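Local coordinates for protein peruvianin-I (Thevetia peruviana, PDB 6ORM) that is a germin-like cysteine peptidase of plant latex that hydrolyses peptide bonds in proteins, at residues S94-F108 and K119-L133. Residues are numbered along the deposited sequence; the frame is centred on the assembly and turned at random.
Sequences SSLVMATEGEILEGF and KRLTPGDLFIIPPGL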
# COMPACT_ATOMS: atom_id res chain seq x y z
N SER A 94 10.75 -8.88 2.32
CA SER A 94 11.39 -9.97 1.61
C SER A 94 12.90 -9.77 1.61
O SER A 94 13.40 -8.65 1.76
CB SER A 94 10.88 -10.06 0.17
OG SER A 94 9.47 -10.13 0.10
N SER A 95 13.63 -10.87 1.43
CA SER A 95 15.08 -10.81 1.31
C SER A 95 15.51 -11.60 0.08
O SER A 95 15.23 -12.79 -0.02
CB SER A 95 15.76 -11.36 2.57
OG SER A 95 17.17 -11.26 2.45
N LEU A 96 16.19 -10.92 -0.84
CA LEU A 96 16.77 -11.55 -2.02
C LEU A 96 18.27 -11.65 -1.81
O LEU A 96 18.98 -10.63 -1.81
CB LEU A 96 16.43 -10.74 -3.28
CG LEU A 96 16.86 -11.29 -4.64
CD1 LEU A 96 16.42 -12.74 -4.81
CD2 LEU A 96 16.30 -10.43 -5.75
N VAL A 97 18.76 -12.87 -1.61
CA VAL A 97 20.15 -13.12 -1.28
C VAL A 97 20.94 -13.37 -2.56
O VAL A 97 20.50 -14.15 -3.42
CB VAL A 97 20.28 -14.32 -0.32
CG1 VAL A 97 21.74 -14.72 -0.16
CG2 VAL A 97 19.65 -13.99 1.02
N MET A 98 22.08 -12.70 -2.71
CA MET A 98 23.03 -13.02 -3.77
C MET A 98 24.35 -13.46 -3.14
O MET A 98 24.99 -12.67 -2.44
CB MET A 98 23.27 -11.84 -4.71
CG MET A 98 24.26 -12.22 -5.82
SD MET A 98 24.41 -11.04 -7.17
CE MET A 98 25.16 -9.65 -6.33
N ALA A 99 24.75 -14.69 -3.42
CA ALA A 99 26.06 -15.18 -3.01
C ALA A 99 27.13 -14.65 -3.96
O ALA A 99 26.95 -14.64 -5.18
CB ALA A 99 26.09 -16.71 -3.00
N THR A 100 28.23 -14.17 -3.39
CA THR A 100 29.33 -13.62 -4.18
C THR A 100 30.69 -14.26 -3.90
O THR A 100 31.58 -14.15 -4.75
CB THR A 100 29.45 -12.10 -3.97
OG1 THR A 100 29.67 -11.82 -2.58
CG2 THR A 100 28.17 -11.40 -4.43
N GLU A 101 30.88 -14.91 -2.76
CA GLU A 101 32.15 -15.54 -2.44
C GLU A 101 31.89 -16.77 -1.58
O GLU A 101 31.03 -16.74 -0.70
CB GLU A 101 33.09 -14.57 -1.71
CG GLU A 101 34.22 -15.23 -0.94
CD GLU A 101 34.86 -14.28 0.06
OE1 GLU A 101 34.39 -14.22 1.22
OE2 GLU A 101 35.84 -13.60 -0.32
N GLY A 102 32.62 -17.85 -1.85
CA GLY A 102 32.45 -19.06 -1.07
C GLY A 102 31.17 -19.79 -1.44
O GLY A 102 30.58 -19.59 -2.51
N GLU A 103 30.73 -20.65 -0.52
CA GLU A 103 29.55 -21.48 -0.73
C GLU A 103 28.76 -21.59 0.56
O GLU A 103 29.34 -21.78 1.64
CB GLU A 103 29.91 -22.88 -1.23
CG GLU A 103 30.57 -22.92 -2.58
CD GLU A 103 30.78 -24.34 -3.07
OE1 GLU A 103 30.22 -25.26 -2.44
OE2 GLU A 103 31.50 -24.52 -4.07
N ILE A 104 27.44 -21.48 0.45
CA ILE A 104 26.57 -21.44 1.61
C ILE A 104 25.39 -22.38 1.42
O ILE A 104 24.97 -22.66 0.29
CB ILE A 104 26.05 -20.01 1.89
CG1 ILE A 104 25.39 -19.44 0.64
CG2 ILE A 104 27.16 -19.12 2.37
CD1 ILE A 104 24.84 -18.04 0.81
N LEU A 105 24.86 -22.87 2.54
CA LEU A 105 23.53 -23.46 2.58
C LEU A 105 22.55 -22.37 3.01
O LEU A 105 22.72 -21.78 4.08
CB LEU A 105 23.47 -24.64 3.54
CG LEU A 105 23.96 -26.00 3.05
CD1 LEU A 105 23.60 -27.08 4.07
CD2 LEU A 105 23.39 -26.33 1.68
N GLU A 106 21.56 -22.09 2.17
CA GLU A 106 20.57 -21.05 2.43
C GLU A 106 19.19 -21.70 2.42
O GLU A 106 18.84 -22.41 1.48
CB GLU A 106 20.65 -19.95 1.37
CG GLU A 106 19.67 -18.81 1.57
CD GLU A 106 20.10 -17.84 2.64
OE1 GLU A 106 21.32 -17.70 2.88
OE2 GLU A 106 19.22 -17.20 3.25
N GLY A 107 18.41 -21.47 3.48
CA GLY A 107 17.08 -22.03 3.55
C GLY A 107 16.12 -21.18 4.34
O GLY A 107 16.52 -20.38 5.19
N PHE A 108 14.82 -21.37 4.06
CA PHE A 108 13.75 -20.79 4.86
C PHE A 108 12.68 -21.84 5.11
O PHE A 108 12.56 -22.83 4.38
CB PHE A 108 13.15 -19.54 4.19
CG PHE A 108 12.21 -19.83 3.05
CD1 PHE A 108 10.86 -20.06 3.27
CD2 PHE A 108 12.67 -19.85 1.74
CE1 PHE A 108 10.00 -20.33 2.22
CE2 PHE A 108 11.82 -20.11 0.68
CZ PHE A 108 10.48 -20.34 0.92
N LYS A 119 18.82 -24.74 -0.36
CA LYS A 119 19.67 -24.99 -1.51
C LYS A 119 21.09 -24.57 -1.17
O LYS A 119 21.32 -23.68 -0.34
CB LYS A 119 19.20 -24.23 -2.75
CG LYS A 119 17.90 -24.73 -3.35
CD LYS A 119 18.02 -26.14 -3.91
CE LYS A 119 18.95 -26.18 -5.11
NZ LYS A 119 19.04 -27.56 -5.69
N ARG A 120 22.05 -25.23 -1.80
CA ARG A 120 23.44 -24.80 -1.75
C ARG A 120 23.66 -23.71 -2.79
O ARG A 120 23.25 -23.85 -3.95
CB ARG A 120 24.37 -25.98 -2.02
CG ARG A 120 25.85 -25.67 -1.84
CD ARG A 120 26.51 -25.30 -3.16
NE ARG A 120 26.37 -26.35 -4.17
CZ ARG A 120 27.34 -27.19 -4.52
NH1 ARG A 120 28.53 -27.10 -3.95
NH2 ARG A 120 27.12 -28.12 -5.44
N LEU A 121 24.28 -22.61 -2.36
CA LEU A 121 24.55 -21.46 -3.23
C LEU A 121 26.05 -21.29 -3.44
O LEU A 121 26.84 -21.46 -2.51
CB LEU A 121 23.97 -20.16 -2.64
CG LEU A 121 22.52 -20.10 -2.15
CD1 LEU A 121 22.14 -18.66 -1.83
CD2 LEU A 121 21.56 -20.70 -3.16
N THR A 122 26.43 -20.99 -4.68
CA THR A 122 27.79 -20.61 -5.03
C THR A 122 27.75 -19.20 -5.64
O THR A 122 26.65 -18.72 -5.94
CB THR A 122 28.40 -21.64 -5.99
OG1 THR A 122 27.77 -21.54 -7.27
CG2 THR A 122 28.23 -23.05 -5.44
N PRO A 123 28.88 -18.52 -5.84
CA PRO A 123 28.83 -17.12 -6.29
C PRO A 123 28.00 -16.94 -7.56
O PRO A 123 28.14 -17.70 -8.53
CB PRO A 123 30.31 -16.78 -6.54
CG PRO A 123 31.04 -17.66 -5.59
CD PRO A 123 30.27 -18.95 -5.57
N GLY A 124 27.12 -15.94 -7.55
CA GLY A 124 26.21 -15.67 -8.63
C GLY A 124 24.78 -16.10 -8.36
O GLY A 124 23.85 -15.55 -8.96
N ASP A 125 24.61 -17.09 -7.48
CA ASP A 125 23.29 -17.63 -7.18
C ASP A 125 22.42 -16.60 -6.45
O ASP A 125 22.89 -15.78 -5.67
CB ASP A 125 23.41 -18.89 -6.30
CG ASP A 125 23.59 -20.17 -7.09
OD1 ASP A 125 22.91 -20.38 -8.14
OD2 ASP A 125 24.42 -20.98 -6.63
N LEU A 126 21.12 -16.66 -6.72
CA LEU A 126 20.13 -15.87 -6.00
C LEU A 126 19.20 -16.82 -5.27
O LEU A 126 18.93 -17.93 -5.73
CB LEU A 126 19.32 -14.96 -6.93
CG LEU A 126 20.08 -13.95 -7.78
CD1 LEU A 126 19.13 -13.36 -8.79
CD2 LEU A 126 20.70 -12.86 -6.91
N PHE A 127 18.71 -16.36 -4.12
CA PHE A 127 17.76 -17.12 -3.33
C PHE A 127 16.82 -16.12 -2.67
O PHE A 127 17.28 -15.14 -2.07
CB PHE A 127 18.48 -17.98 -2.29
CG PHE A 127 17.61 -19.02 -1.64
CD1 PHE A 127 16.91 -18.73 -0.47
CD2 PHE A 127 17.49 -20.29 -2.18
CE1 PHE A 127 16.12 -19.68 0.14
CE2 PHE A 127 16.70 -21.24 -1.58
CZ PHE A 127 16.01 -20.94 -0.42
N ILE A 128 15.52 -16.37 -2.77
CA ILE A 128 14.50 -15.43 -2.30
C ILE A 128 13.89 -15.96 -1.01
O ILE A 128 13.51 -17.13 -0.92
CB ILE A 128 13.43 -15.17 -3.38
CG1 ILE A 128 12.41 -14.13 -2.89
CG2 ILE A 128 12.74 -16.46 -3.82
CD1 ILE A 128 12.98 -12.72 -2.79
N ILE A 129 13.82 -15.10 -0.00
CA ILE A 129 13.21 -15.39 1.29
C ILE A 129 11.93 -14.57 1.40
O ILE A 129 11.99 -13.33 1.40
CB ILE A 129 14.16 -15.06 2.46
CG1 ILE A 129 15.34 -16.04 2.48
CG2 ILE A 129 13.42 -15.09 3.79
CD1 ILE A 129 16.67 -15.34 2.52
N PRO A 130 10.76 -15.19 1.49
CA PRO A 130 9.51 -14.43 1.66
C PRO A 130 9.52 -13.65 2.96
O PRO A 130 10.25 -14.01 3.90
CB PRO A 130 8.43 -15.51 1.66
CG PRO A 130 9.06 -16.69 0.99
CD PRO A 130 10.51 -16.63 1.33
N PRO A 131 8.73 -12.58 3.06
CA PRO A 131 8.83 -11.68 4.22
C PRO A 131 8.49 -12.38 5.53
O PRO A 131 7.48 -13.09 5.63
CB PRO A 131 7.83 -10.57 3.90
CG PRO A 131 6.88 -11.18 2.92
CD PRO A 131 7.72 -12.12 2.10
N GLY A 132 9.33 -12.17 6.54
CA GLY A 132 9.05 -12.61 7.89
C GLY A 132 9.34 -14.06 8.17
O GLY A 132 9.24 -14.48 9.34
N LEU A 133 9.70 -14.85 7.16
CA LEU A 133 9.84 -16.29 7.35
C LEU A 133 11.21 -16.63 7.93
O LEU A 133 12.22 -16.03 7.56
CB LEU A 133 9.63 -17.02 6.03
CG LEU A 133 8.23 -16.91 5.41
CD1 LEU A 133 8.04 -17.97 4.33
CD2 LEU A 133 7.15 -17.02 6.48
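With chi1 at 77°, CG of Phe108 sits between the backbone N and the carbonyl carbon, and the ring turns one face to Pro130 CD; Glu106 instead extends CG opposite its backbone nitrogen (chi1 -179°), which brings CG against CD1 of Phe127, and then bends at chi2. Both placements belong to the cupin jelly roll, in which strands 95-101 and 104-108 lie in the two facing sheets and pair antiparallel with 126-129 and 119-121, respectively. The ladders are separate, with a one-residue register shift between them. In the first, Ile129 N reaches Ser95 O at 2.7 Å; in the second, Leu121 N reaches Ile104 O at 2.7 Å. Val97, Phe127 and Ile129 meet Ile104, Leu121 and Glu106 in the buried layer between the sheets. Ile104 CG1 against Leu121 CB and Val97 CG2 against Ile129 CD1 pack within their own sheets, whereas Val97 CG1, 4.3 Å from Leu121 CD1, bridges the two. So does Glu106 CG, which approaches Phe127 CD1 to 3.4 Å, while the buried carboxylate is held through OE1 by Thr137 OG1. Pro130 CD makes a CH-pi contact almost directly over the Phe108 ring, 3.6 Å from its centroid, and Phe127 CE1 comes to that ring's edge. Leu126 and Phe127 also pair with a strand of the second subunit, continuing the sheet across the interface. At the other end, the type II turn Thr122-Asp125 is tied by Thr122 N to the anti lone pair of Asp125 OD2 (2.8 Å). Nearby, a salt bridge is steeply turned, with group planes 76° apart: Arg120 NH1, donating within its guanidinium plane, meets Glu103 OE1 from above the carboxylate at 2.9 Å. An alanine in place of Glu103 would probably leave the Arg120 guanidinium without this carboxylate mate. The glutamate also lies alongside Thr122, with Glu103 CG 3.7 Å from the Thr122 CG2 methyl.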